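Local coordinates for microcompartments protein (Desulfitobacterium hafniense, PDB 3NWG) that probably forms part of the protein shell of a bacterial microcompartment, as a subunit built from two BMC domains, at residues E101-I105 against G134-V138. Numbering follows the deposited sequence.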
loop_
_atom_site.group_PDB
_atom_site.type_symbol
_atom_site.label_atom_id
_atom_site.label_comp_id
_atom_site.label_asym_id
_atom_site.label_seq_id
_atom_site.Cartn_x
_atom_site.Cartn_y
_atom_site.Cartn_z
ATOM N N GLU A 101 -12.602 7.675 -23.201
ATOM C CA GLU A 101 -13.313 7.614 -21.939
ATOM C C GLU A 101 -14.810 7.506 -22.226
ATOM O O GLU A 101 -15.369 8.348 -22.928
ATOM C CB GLU A 101 -12.967 8.850 -21.110
ATOM C CG GLU A 101 -13.617 8.991 -19.738
ATOM C CD GLU A 101 -13.509 10.440 -19.208
ATOM O OE1 GLU A 101 -13.053 11.326 -19.966
ATOM O OE2 GLU A 101 -13.874 10.716 -18.047
ATOM N N THR A 102 -15.437 6.445 -21.702
ATOM C CA THR A 102 -16.847 6.125 -21.962
ATOM C C THR A 102 -17.623 5.948 -20.653
ATOM O O THR A 102 -17.029 5.697 -19.588
ATOM C CB THR A 102 -17.051 4.820 -22.822
ATOM O OG1 THR A 102 -16.641 3.678 -22.069
ATOM C CG2 THR A 102 -16.286 4.854 -24.122
ATOM N N PHE A 103 -18.951 6.055 -20.772
ATOM C CA PHE A 103 -19.888 5.962 -19.658
ATOM C C PHE A 103 -20.180 4.527 -19.177
ATOM O O PHE A 103 -20.729 4.335 -18.089
ATOM C CB PHE A 103 -21.210 6.664 -20.035
ATOM C CG PHE A 103 -21.152 8.176 -19.961
ATOM C CD1 PHE A 103 -20.980 8.826 -18.733
ATOM C CD2 PHE A 103 -21.296 8.947 -21.113
ATOM C CE1 PHE A 103 -20.932 10.216 -18.652
ATOM C CE2 PHE A 103 -21.248 10.365 -21.053
ATOM C CZ PHE A 103 -21.066 10.995 -19.813
ATOM N N SER A 104 -19.818 3.527 -19.985
ATOM C CA SER A 104 -20.085 2.123 -19.654
ATOM C C SER A 104 -18.873 1.244 -19.943
ATOM O O SER A 104 -18.092 1.528 -20.859
ATOM C CB SER A 104 -21.286 1.611 -20.446
ATOM O OG SER A 104 -20.880 1.002 -21.667
ATOM N N ILE A 105 -18.743 0.161 -19.179
ATOM C CA ILE A 105 -17.632 -0.768 -19.343
ATOM C C ILE A 105 -17.715 -1.498 -20.685
ATOM O O ILE A 105 -16.682 -1.776 -21.320
ATOM C CB ILE A 105 -17.572 -1.774 -18.177
ATOM C CG1 ILE A 105 -17.213 -1.053 -16.870
ATOM C CG2 ILE A 105 -16.584 -2.910 -18.475
ATOM C CD1 ILE A 105 -17.431 -1.861 -15.597
ATOM N N GLY A 134 -18.776 5.696 -12.915
ATOM C CA GLY A 134 -19.028 4.532 -13.779
ATOM C C GLY A 134 -18.182 4.627 -15.045
ATOM O O GLY A 134 -18.183 3.710 -15.892
ATOM N N LYS A 135 -17.465 5.751 -15.153
ATOM C CA LYS A 135 -16.612 6.086 -16.297
ATOM C C LYS A 135 -15.404 5.166 -16.367
ATOM O O LYS A 135 -14.728 4.922 -15.368
ATOM C CB LYS A 135 -16.122 7.546 -16.216
ATOM C CG LYS A 135 -17.173 8.622 -16.510
ATOM C CD LYS A 135 -16.567 10.012 -16.365
ATOM C CE LYS A 135 -17.598 11.103 -16.618
ATOM N NZ LYS A 135 -17.144 12.456 -16.156
ATOM N N SER A 136 -15.141 4.660 -17.559
ATOM C CA SER A 136 -13.994 3.825 -17.777
ATOM C C SER A 136 -13.144 4.512 -18.838
ATOM O O SER A 136 -13.645 5.370 -19.571
ATOM C CB SER A 136 -14.445 2.432 -18.239
ATOM O OG SER A 136 -15.349 1.848 -17.319
ATOM N N PHE A 137 -11.862 4.157 -18.908
ATOM C CA PHE A 137 -11.007 4.690 -19.950
ATOM C C PHE A 137 -9.857 3.796 -20.395
ATOM O O PHE A 137 -9.398 2.934 -19.646
ATOM C CB PHE A 137 -10.526 6.105 -19.611
ATOM C CG PHE A 137 -9.535 6.169 -18.498
ATOM C CD1 PHE A 137 -9.953 6.469 -17.199
ATOM C CD2 PHE A 137 -8.168 5.970 -18.750
ATOM C CE1 PHE A 137 -9.023 6.550 -16.156
ATOM C CE2 PHE A 137 -7.230 6.044 -17.719
ATOM C CZ PHE A 137 -7.653 6.342 -16.417
ATOM N N VAL A 138 -9.427 4.007 -21.640
ATOM C CA VAL A 138 -8.272 3.334 -22.215
ATOM C C VAL A 138 -7.248 4.368 -22.684
ATOM O O VAL A 138 -7.614 5.412 -23.225
ATOM C CB VAL A 138 -8.669 2.340 -23.356
ATOM C CG1 VAL A 138 -9.361 3.043 -24.501
ATOM C CG2 VAL A 138 -7.460 1.555 -23.863
#
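Thr102 and Ser136 form an antiparallel hydrogen-bonded pair: Thr102 N gives a bond of 3.0 Å to Ser136 O, and Ser136 N returns one to Thr102 O. Their small side chains share the face under Leu108, with Ser136 OG 3.5 Å from Ile105 CG1. β-Branched Thr102 suits a strand, and its OG1 donates to Ser104 O at 2.9 Å. Gly134 (phi 92°) has backbone angles at which a CB would press on the preceding carbonyl O. Lys135 CG lies beside the backbone N (chi1 -73°), and the chain, extended from there, runs alongside Phe103. CB lies 4.0 Å from Thr102 O. CG nears Glu101 OE2, and CD passes 3.3 Å from it. CE meets Phe103 CE1 obliquely. NZ stops 4.2 Å from Glu101 OE2, too far for a salt bridge. Lysine suits this place: its methylenes pack on Phe103 while its amine bonds weakly to Asn11 O of another subunit. A serine here would probably strip the Phe103 ring of the methylene packed beside it and leave Glu101 without this ammonium group. The pairing lies where strand 96-102 ends and 136-142 begins, the central strands of the BMC domain fold, with Glu101, Lys135 and Phe137 turned to that subunit.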